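Local coordinates for iron-sulfur cluster assembly scaffold protein IscU (Streptococcus pyogenes, PDB 1SU0), which probably serves as a scaffold on which IscS builds iron-sulfur clusters before they are handed to other proteins, and binds one zinc ion, at residues L46-D51 with E56-A61; D77-K82 with L130-L135; M11-D16 with A112-G117; E31-N36 with K136-R141. All coordinates share one frame; numbering follows the deposited sequence.

Contact 1: L46-D51 with E56-A61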
# COMPACT_ATOMS: atom_id res chain seq x y z
N LEU A 46 8.83 -6.14 -0.49
CA LEU A 46 8.82 -4.73 -0.78
C LEU A 46 10.25 -4.21 -0.66
O LEU A 46 10.73 -3.97 0.45
CB LEU A 46 7.89 -4.04 0.23
CG LEU A 46 7.32 -2.63 -0.03
CD1 LEU A 46 7.71 -1.67 1.06
CD2 LEU A 46 7.70 -2.07 -1.40
N THR A 47 10.93 -4.07 -1.79
CA THR A 47 12.23 -3.39 -1.83
C THR A 47 12.02 -1.87 -1.87
O THR A 47 11.29 -1.37 -2.72
CB THR A 47 13.02 -3.78 -3.08
OG1 THR A 47 12.24 -3.52 -4.25
CG2 THR A 47 13.33 -5.28 -3.10
N VAL A 48 12.66 -1.14 -0.96
CA VAL A 48 12.57 0.32 -0.98
C VAL A 48 13.95 0.96 -1.02
O VAL A 48 14.85 0.62 -0.24
CB VAL A 48 11.79 0.88 0.21
CG1 VAL A 48 11.69 2.40 0.11
CG2 VAL A 48 10.40 0.27 0.27
N LYS A 49 14.10 1.90 -1.96
CA LYS A 49 15.31 2.69 -2.11
C LYS A 49 15.10 4.07 -1.50
O LYS A 49 14.07 4.70 -1.70
CB LYS A 49 15.63 2.81 -3.60
CG LYS A 49 16.94 3.50 -3.93
CD LYS A 49 17.19 3.46 -5.43
CE LYS A 49 18.40 4.28 -5.80
NZ LYS A 49 19.64 3.75 -5.17
N PHE A 50 16.08 4.51 -0.72
CA PHE A 50 16.16 5.89 -0.23
C PHE A 50 17.48 6.49 -0.72
O PHE A 50 18.53 5.85 -0.58
CB PHE A 50 16.11 5.93 1.30
CG PHE A 50 15.07 5.03 1.90
CD1 PHE A 50 15.33 3.67 2.09
CD2 PHE A 50 13.82 5.53 2.27
CE1 PHE A 50 14.38 2.83 2.64
CE2 PHE A 50 12.85 4.69 2.82
CZ PHE A 50 13.12 3.34 3.00
N ASP A 51 17.42 7.68 -1.31
CA ASP A 51 18.63 8.38 -1.74
C ASP A 51 19.01 9.42 -0.70
O ASP A 51 20.18 9.55 -0.33
CB ASP A 51 18.45 9.00 -3.14
CG ASP A 51 18.29 10.51 -3.12
OD1 ASP A 51 19.32 11.21 -3.21
OD2 ASP A 51 17.19 11.07 -3.01
N GLU A 56 13.64 7.32 -3.00
CA GLU A 56 14.05 7.39 -4.41
C GLU A 56 13.12 6.53 -5.25
O GLU A 56 12.47 7.03 -6.17
CB GLU A 56 15.51 6.90 -4.56
CG GLU A 56 16.39 7.70 -5.54
CD GLU A 56 16.23 7.29 -7.00
OE1 GLU A 56 15.69 6.19 -7.28
OE2 GLU A 56 16.67 8.08 -7.87
N ASP A 57 13.05 5.24 -4.92
CA ASP A 57 12.21 4.30 -5.66
C ASP A 57 11.69 3.15 -4.78
O ASP A 57 12.20 2.91 -3.68
CB ASP A 57 12.98 3.74 -6.88
CG ASP A 57 12.05 3.32 -8.03
OD1 ASP A 57 12.43 2.41 -8.80
OD2 ASP A 57 10.92 3.83 -8.25
N ILE A 58 10.66 2.47 -5.29
CA ILE A 58 9.97 1.39 -4.57
C ILE A 58 9.38 0.36 -5.54
O ILE A 58 8.98 0.69 -6.66
CB ILE A 58 8.86 2.00 -3.68
CG1 ILE A 58 8.27 0.95 -2.74
CG2 ILE A 58 7.76 2.70 -4.51
CD1 ILE A 58 7.48 1.58 -1.61
N ALA A 59 9.33 -0.89 -5.08
CA ALA A 59 8.86 -2.01 -5.88
C ALA A 59 8.39 -3.15 -4.99
O ALA A 59 8.91 -3.36 -3.88
CB ALA A 59 9.97 -2.50 -6.80
N PHE A 60 7.40 -3.90 -5.49
CA PHE A 60 6.83 -5.00 -4.74
C PHE A 60 6.39 -6.20 -5.60
O PHE A 60 6.09 -6.09 -6.79
CB PHE A 60 5.66 -4.54 -3.88
CG PHE A 60 4.34 -4.62 -4.57
CD1 PHE A 60 3.54 -5.75 -4.44
CD2 PHE A 60 3.92 -3.57 -5.40
CE1 PHE A 60 2.34 -5.84 -5.11
CE2 PHE A 60 2.73 -3.65 -6.07
CZ PHE A 60 1.93 -4.79 -5.93
N ALA A 61 6.32 -7.33 -4.92
CA ALA A 61 5.95 -8.58 -5.53
C ALA A 61 5.37 -9.48 -4.45
O ALA A 61 5.71 -9.36 -3.27
CB ALA A 61 7.16 -9.23 -6.16
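Leu-46 and Ile-58 meet at an angle on the inner face of an antiparallel hairpin, the CD2 branch of the leucine pressing on CG1 of the isoleucine at 3.4 Å. A chi1 of -162° and an unusual chi2 of -122° swing that branch across to the other strand, where it also comes near the CB of Phe-60. Val-48 behaves differently: it runs alongside Ile-58, pointing the same way, and its CG2 rests 3.7 Å from Ile-58 CD1. On the other face Lys-49 runs beside Glu-56, its CG against Glu-56 CB and its CD against OE1, while Lys-49 NZ stays 5.1 Å from Glu-56 OE1, a separation that suggests attraction without a salt bridge. Glu-56 and Asp-57 both face Lys-49, which makes a classic beta bulge. Within it Lys-49 N donates to Asp-57 O at 2.8 Å; further along, Ala-59 N donates to Thr-47 O at 3.1 Å. Thr-47 OG1 is engaged chiefly by the backbone N of Leu-27. The apolar face is covered by two helices: Ile-58 and Phe-60 pack on helix 66-79, Leu-46 and Val-48 on helix 122-139, while strand 33-36 continues the sheet beyond strand 43-50.

Contact 2: D77-K82 with L130-L135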
# COMPACT_ATOMS: atom_id res chain seq x y z
N ASP A 77 2.33 4.19 -5.19
CA ASP A 77 2.08 5.45 -5.82
C ASP A 77 2.07 6.56 -4.77
O ASP A 77 2.56 7.66 -5.02
CB ASP A 77 0.71 5.44 -6.51
CG ASP A 77 0.70 4.74 -7.85
OD1 ASP A 77 1.74 4.28 -8.35
OD2 ASP A 77 -0.36 4.63 -8.49
N ALA A 78 1.50 6.26 -3.60
CA ALA A 78 1.24 7.27 -2.57
C ALA A 78 2.46 7.71 -1.81
O ALA A 78 2.46 8.79 -1.22
CB ALA A 78 0.19 6.76 -1.57
N VAL A 79 3.49 6.88 -1.77
CA VAL A 79 4.61 7.09 -0.88
C VAL A 79 5.91 7.45 -1.61
O VAL A 79 6.88 7.90 -0.98
CB VAL A 79 4.85 5.85 0.02
CG1 VAL A 79 3.59 5.51 0.80
CG2 VAL A 79 5.36 4.67 -0.77
N ILE A 80 5.93 7.24 -2.92
CA ILE A 80 7.14 7.38 -3.69
C ILE A 80 7.62 8.82 -3.57
O ILE A 80 6.92 9.77 -3.94
CB ILE A 80 6.92 6.91 -5.18
CG1 ILE A 80 8.25 6.58 -5.88
CG2 ILE A 80 6.10 7.91 -5.99
CD1 ILE A 80 9.32 7.60 -5.72
N GLY A 81 8.80 8.96 -2.99
CA GLY A 81 9.48 10.23 -2.84
C GLY A 81 8.99 11.03 -1.67
O GLY A 81 8.89 12.26 -1.80
N LYS A 82 8.73 10.39 -0.53
CA LYS A 82 8.12 11.09 0.60
C LYS A 82 9.06 11.34 1.78
O LYS A 82 9.64 12.43 1.85
CB LYS A 82 6.83 10.39 1.06
CG LYS A 82 5.66 10.57 0.09
CD LYS A 82 5.07 11.97 0.17
CE LYS A 82 3.81 12.10 -0.65
NZ LYS A 82 4.10 11.95 -2.09
N LEU A 130 -1.38 -4.65 4.71
CA LEU A 130 -0.14 -5.41 4.57
C LEU A 130 1.00 -4.63 3.93
O LEU A 130 2.10 -4.57 4.46
CB LEU A 130 -0.40 -6.71 3.77
CG LEU A 130 0.76 -7.70 3.52
CD1 LEU A 130 1.62 -7.96 4.73
CD2 LEU A 130 0.21 -9.02 3.02
N ALA A 131 0.73 -4.01 2.79
CA ALA A 131 1.74 -3.24 2.08
C ALA A 131 2.24 -2.08 2.93
O ALA A 131 3.45 -1.81 3.02
CB ALA A 131 1.20 -2.74 0.81
N TRP A 132 1.30 -1.39 3.57
CA TRP A 132 1.64 -0.25 4.39
C TRP A 132 2.59 -0.64 5.51
O TRP A 132 3.52 0.08 5.79
CB TRP A 132 0.37 0.40 4.92
CG TRP A 132 -0.39 1.05 3.84
CD1 TRP A 132 -1.45 0.52 3.15
CD2 TRP A 132 -0.13 2.33 3.26
NE1 TRP A 132 -1.86 1.40 2.19
CE2 TRP A 132 -1.09 2.53 2.24
CE3 TRP A 132 0.81 3.35 3.51
CZ2 TRP A 132 -1.13 3.69 1.47
CZ3 TRP A 132 0.77 4.50 2.73
CH2 TRP A 132 -0.20 4.66 1.74
N ASN A 133 2.38 -1.82 6.10
CA ASN A 133 3.21 -2.30 7.21
C ASN A 133 4.56 -2.80 6.74
O ASN A 133 5.53 -2.75 7.48
CB ASN A 133 2.46 -3.37 8.00
CG ASN A 133 1.15 -2.85 8.59
OD1 ASN A 133 0.40 -3.59 9.21
ND2 ASN A 133 0.84 -1.57 8.34
N ALA A 134 4.64 -3.26 5.50
CA ALA A 134 5.93 -3.65 4.92
C ALA A 134 6.72 -2.39 4.63
O ALA A 134 7.95 -2.41 4.60
CB ALA A 134 5.76 -4.49 3.66
N LEU A 135 6.01 -1.30 4.42
CA LEU A 135 6.63 -0.01 4.26
C LEU A 135 7.16 0.46 5.60
O LEU A 135 8.32 0.86 5.69
CB LEU A 135 5.64 1.02 3.70
CG LEU A 135 6.22 2.41 3.48
CD1 LEU A 135 7.47 2.34 2.64
CD2 LEU A 135 5.19 3.29 2.81
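Val-79 and Leu-135 reach toward each other, tip to tip, each through a branch set by its torsions. In Val-79 (chi1 -56°) CG1 stands anti to the carbonyl carbon and is carried toward the second helix; in Leu-135 a chi1 of -179° and a chi2 of 53° together bring CD2 forward. The two methyls meet at 3.4 Å, a close fit, and Leu-135 CD2 lies 3.8 Å from the valine CB as well. The six-membered end of the Trp-132 indole reaches the same valine: Val-79 CG1 is 3.6 Å from Trp-132 CZ3. Ala-78 adds its methyl, with CB 3.9 Å from Trp-132 CH2. Both groups approach the indole obliquely, and the valine and tryptophan side chains slant across one another.

This is helix-to-helix packing in the interior of the NifU-like domain, between the end of helix 66-79 and the C-terminal half of helix 122-139, and it is entirely apolar: no hydrogen bond spans the two segments. The four residues that touch are buried. The first helix stops here, Ile-80 being the first residue to leave helical geometry, and a type II beta turn from Val-79 to Lys-82 carries the chain away. The indole is stacked against Phe-94 of helix 84-97, and Leu-90 and Ala-91 of that helix also touch it. Met-75, one turn before Val-79, packs on both Trp-132 and Leu-135.

Contact 3: M11-D16 with A112-G117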
# COMPACT_ATOMS: atom_id res chain seq x y z
N MET A 11 -14.30 0.81 -10.26
CA MET A 11 -14.05 -0.62 -10.40
C MET A 11 -12.87 -0.82 -11.31
O MET A 11 -12.01 -1.62 -11.03
CB MET A 11 -15.29 -1.35 -10.91
CG MET A 11 -15.16 -2.90 -11.12
SD MET A 11 -15.12 -4.06 -9.47
CE MET A 11 -13.41 -3.58 -8.69
N ALA A 12 -12.80 -0.06 -12.39
CA ALA A 12 -11.72 -0.17 -13.36
C ALA A 12 -10.38 0.24 -12.74
O ALA A 12 -9.35 -0.33 -13.05
CB ALA A 12 -12.02 0.66 -14.57
N VAL A 13 -10.40 1.22 -11.85
CA VAL A 13 -9.17 1.67 -11.21
C VAL A 13 -8.68 0.64 -10.18
O VAL A 13 -7.50 0.33 -10.15
CB VAL A 13 -9.36 3.08 -10.60
CG1 VAL A 13 -8.19 3.47 -9.73
CG2 VAL A 13 -9.54 4.09 -11.73
N VAL A 14 -9.57 0.07 -9.40
CA VAL A 14 -9.20 -0.95 -8.44
C VAL A 14 -8.76 -2.23 -9.16
O VAL A 14 -7.77 -2.85 -8.80
CB VAL A 14 -10.35 -1.29 -7.52
CG1 VAL A 14 -9.98 -2.48 -6.63
CG2 VAL A 14 -10.75 -0.07 -6.68
N ALA A 15 -9.52 -2.64 -10.18
CA ALA A 15 -9.13 -3.77 -11.02
C ALA A 15 -7.76 -3.62 -11.68
O ALA A 15 -7.00 -4.58 -11.72
CB ALA A 15 -10.19 -4.03 -12.07
N ASP A 16 -7.46 -2.41 -12.15
CA ASP A 16 -6.18 -2.12 -12.79
C ASP A 16 -5.03 -2.26 -11.83
O ASP A 16 -3.95 -2.67 -12.24
CB ASP A 16 -6.16 -0.68 -13.33
CG ASP A 16 -4.85 -0.33 -14.06
OD1 ASP A 16 -4.59 -0.89 -15.15
OD2 ASP A 16 -4.01 0.48 -13.60
N ALA A 112 -5.42 4.97 -3.54
CA ALA A 112 -5.69 4.20 -2.32
C ALA A 112 -6.91 4.70 -1.55
O ALA A 112 -7.48 3.99 -0.74
CB ALA A 112 -4.50 4.24 -1.39
N GLU A 113 -7.33 5.92 -1.80
CA GLU A 113 -8.50 6.46 -1.15
C GLU A 113 -9.76 5.67 -1.49
O GLU A 113 -10.73 5.69 -0.74
CB GLU A 113 -8.66 7.92 -1.54
CG GLU A 113 -9.64 8.65 -0.67
CD GLU A 113 -9.90 10.08 -1.13
OE1 GLU A 113 -10.73 10.72 -0.45
OE2 GLU A 113 -9.31 10.55 -2.15
N LEU A 114 -9.71 4.95 -2.61
CA LEU A 114 -10.78 4.09 -3.06
C LEU A 114 -11.02 2.89 -2.19
O LEU A 114 -12.03 2.21 -2.36
CB LEU A 114 -10.49 3.61 -4.49
CG LEU A 114 -10.48 4.71 -5.57
CD1 LEU A 114 -10.37 4.10 -6.94
CD2 LEU A 114 -11.70 5.62 -5.49
N LEU A 115 -10.10 2.61 -1.29
CA LEU A 115 -10.24 1.48 -0.39
C LEU A 115 -10.85 1.87 0.94
O LEU A 115 -10.86 1.07 1.86
CB LEU A 115 -8.89 0.78 -0.15
CG LEU A 115 -8.21 0.20 -1.39
CD1 LEU A 115 -7.01 -0.60 -0.92
CD2 LEU A 115 -9.17 -0.67 -2.21
N ALA A 116 -11.40 3.07 1.04
CA ALA A 116 -12.18 3.44 2.20
C ALA A 116 -13.26 2.39 2.54
O ALA A 116 -13.57 2.15 3.70
CB ALA A 116 -12.82 4.79 2.00
N GLY A 117 -13.79 1.73 1.52
CA GLY A 117 -14.84 0.76 1.72
C GLY A 117 -14.47 -0.51 2.47
O GLY A 117 -15.35 -1.28 2.81
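Leu-114 puts one methyl, CD1, against two consecutive valines of the N-terminal helix, and the two meetings are unequal. The close one is with Val-13: Leu-114 CD1 is 3.6 Å from Val-13 CG1 and 3.9 Å from Val-13 CB, the two side chains crossing at about a right angle, so the leucine methyl abuts the flank of the valine. CG1 of Val-13 stands anti to its backbone N (chi1 170°), a setting that turns this branch toward the leucine. The looser one is with Val-14, whose side chain slides past Leu-114 in the opposite direction; its CG2 comes only to 4.2 Å from Leu-114 CD1. Even so, Val-14 has more of its surface covered by the facing segment than Val-13. The backbones stay well apart, 7.5 Å at their closest CA pair, Val-14 and Leu-114, so side chains alone bridge the gap.

All three touching residues remain partly exposed, and no hydrogen bond ties the segments together. On the inner side Val-14 also rests on Met-74 of helix 66-79, while Leu-115, next to the leucine that makes the contact, turns to Ser-71 and Met-74 of that helix and to Phe-94 of helix 84-97. The result is a small apolar surface patch joining helix 8-19 to the 3-10 segment between helices 84-97 and 122-139, a plain packing contact at the edge of the NifU-like fold, with the side chain of Val-14 about 12 Å from the bound zinc ion.

Contact 4: E31-N36 with K136-R141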
# COMPACT_ATOMS: atom_id res chain seq x y z
N GLU A 31 17.88 -4.83 -0.11
CA GLU A 31 17.36 -5.87 0.78
C GLU A 31 15.87 -5.66 0.95
O GLU A 31 15.43 -4.63 1.43
CB GLU A 31 18.05 -5.82 2.15
CG GLU A 31 19.50 -6.33 2.18
CD GLU A 31 20.52 -5.23 2.46
OE1 GLU A 31 20.41 -4.13 1.86
OE2 GLU A 31 21.45 -5.46 3.28
N ALA A 32 15.09 -6.66 0.54
CA ALA A 32 13.64 -6.55 0.50
C ALA A 32 13.04 -6.75 1.88
O ALA A 32 13.68 -7.28 2.77
CB ALA A 32 13.06 -7.57 -0.47
N VAL A 33 11.79 -6.33 2.03
CA VAL A 33 11.05 -6.49 3.27
C VAL A 33 9.85 -7.38 3.01
O VAL A 33 8.93 -6.99 2.26
CB VAL A 33 10.58 -5.16 3.84
CG1 VAL A 33 9.78 -5.39 5.12
CG2 VAL A 33 11.78 -4.24 4.09
N GLN A 34 9.85 -8.56 3.63
CA GLN A 34 8.78 -9.51 3.45
C GLN A 34 7.94 -9.70 4.70
O GLN A 34 8.44 -10.02 5.77
CB GLN A 34 9.35 -10.85 3.00
CG GLN A 34 9.50 -10.98 1.47
CD GLN A 34 10.95 -11.05 1.02
OE1 GLN A 34 11.79 -10.28 1.51
NE2 GLN A 34 11.25 -11.96 0.09
N LEU A 35 6.65 -9.44 4.56
CA LEU A 35 5.64 -9.82 5.53
C LEU A 35 4.52 -10.64 4.87
O LEU A 35 4.42 -10.70 3.64
CB LEU A 35 5.02 -8.58 6.17
CG LEU A 35 5.86 -7.30 6.26
CD1 LEU A 35 5.03 -6.24 6.98
CD2 LEU A 35 7.20 -7.53 6.96
N ASN A 36 3.65 -11.24 5.68
CA ASN A 36 2.56 -12.02 5.11
C ASN A 36 1.23 -12.03 5.88
O ASN A 36 1.08 -11.44 6.94
CB ASN A 36 3.05 -13.45 4.74
CG ASN A 36 3.47 -14.29 5.95
OD1 ASN A 36 4.66 -14.57 6.13
ND2 ASN A 36 2.49 -14.74 6.73
N LYS A 136 6.32 0.42 6.64
CA LYS A 136 6.72 0.86 7.98
C LYS A 136 8.05 0.21 8.38
O LYS A 136 8.95 0.87 8.92
CB LYS A 136 5.65 0.49 9.00
CG LYS A 136 4.39 1.37 8.98
CD LYS A 136 3.65 1.16 10.29
CE LYS A 136 2.25 1.69 10.29
NZ LYS A 136 1.53 1.02 11.42
N GLU A 137 8.17 -1.08 8.09
CA GLU A 137 9.37 -1.84 8.43
C GLU A 137 10.56 -1.39 7.59
O GLU A 137 11.67 -1.24 8.12
CB GLU A 137 9.13 -3.33 8.24
CG GLU A 137 8.66 -4.05 9.50
CD GLU A 137 7.17 -3.89 9.74
OE1 GLU A 137 6.66 -2.74 9.71
OE2 GLU A 137 6.51 -4.95 9.95
N ALA A 138 10.32 -1.17 6.29
CA ALA A 138 11.38 -0.74 5.36
C ALA A 138 12.02 0.59 5.76
O ALA A 138 13.24 0.75 5.74
CB ALA A 138 10.83 -0.66 3.95
N ILE A 139 11.19 1.55 6.11
CA ILE A 139 11.64 2.88 6.52
C ILE A 139 12.47 2.76 7.79
O ILE A 139 13.63 3.23 7.88
CB ILE A 139 10.41 3.75 6.74
CG1 ILE A 139 9.85 4.18 5.38
CG2 ILE A 139 10.74 4.93 7.60
CD1 ILE A 139 8.48 4.78 5.45
N LYS A 140 11.90 2.07 8.77
CA LYS A 140 12.54 1.88 10.06
C LYS A 140 13.78 0.96 9.95
O LYS A 140 14.40 0.61 10.96
CB LYS A 140 11.50 1.40 11.10
CG LYS A 140 11.31 -0.10 11.22
CD LYS A 140 11.01 -0.51 12.67
CE LYS A 140 11.44 -1.93 12.96
NZ LYS A 140 12.91 -2.11 12.79
N ARG A 141 14.11 0.61 8.71
CA ARG A 141 15.22 -0.25 8.34
C ARG A 141 15.09 -1.62 8.97
O ARG A 141 15.64 -1.87 10.04
CB ARG A 141 16.57 0.42 8.64
CG ARG A 141 16.90 1.56 7.69
CD ARG A 141 17.99 2.49 8.20
NE ARG A 141 17.55 3.21 9.39
CZ ARG A 141 18.31 4.01 10.11
NH1 ARG A 141 19.59 4.21 9.79
NH2 ARG A 141 17.80 4.61 11.18
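Strand 33-36, at one edge of the three-stranded antiparallel sheet, lies against the C-terminal end of helix 122-139, a sheet-on-helix contact of the NifU-like fold. Val-33 and Leu-35, alternate residues of the strand, both direct their side chains at the helix. Val-33 splits its two methyls between neighbouring helical residues: CG2 lies 3.7 Å from Ala-138 CB, and CG1 sits 3.8 Å from Glu-137 CB. CG1 is anti to the backbone N (chi1 179°) and CG2 anti to the carbonyl carbon, so the two methyls diverge, one to each residue. The Val-33 and Glu-137 side chains meet nearly at right angles. Leu-35 takes the carboxylate end of the same glutamate, slanting past it with CD1 3.6 Å from Glu-137 OE2. A bend at chi2 (82°) folds the glutamate back so that this oxygen lies by the leucine. Leu-35 also packs on Leu-130, Asn-133 and Ala-134 of the helix, and backbone hydrogen bonds between Val-33 and Leu-46 and between Leu-35 and Ile-44 hold the strand in the sheet. With no hydrogen bond or salt bridge between the segments, cohesion probably comes mainly from apolar packing; Glu-137 gives CB to Val-33 but lays a carboxylate oxygen against the leucine methyl.

In the fold
Contacts 1, 2 and 4 are neighbours, with centres 9 to 10 Å apart, and all three touch one another. Contacts 1 and 4 share the antiparallel sheet, where strand 43-50 is central, and contacts 2 and 4 share helix 122-139. Along the chain, contacts 1 and 2 follow in series, both nested inside the loop closed by contact 4, so the last helix returns to cover the sheet formed by earlier sequence. Contact 3 is far from contacts 1 and 4, 22 and 24 Å between centres, but nearer contact 2, with centres 16 Å apart and nearest atoms about 4 Å; its segments alternate with those of contacts 2 and 4, interlocking the N-terminal helix with the later chain.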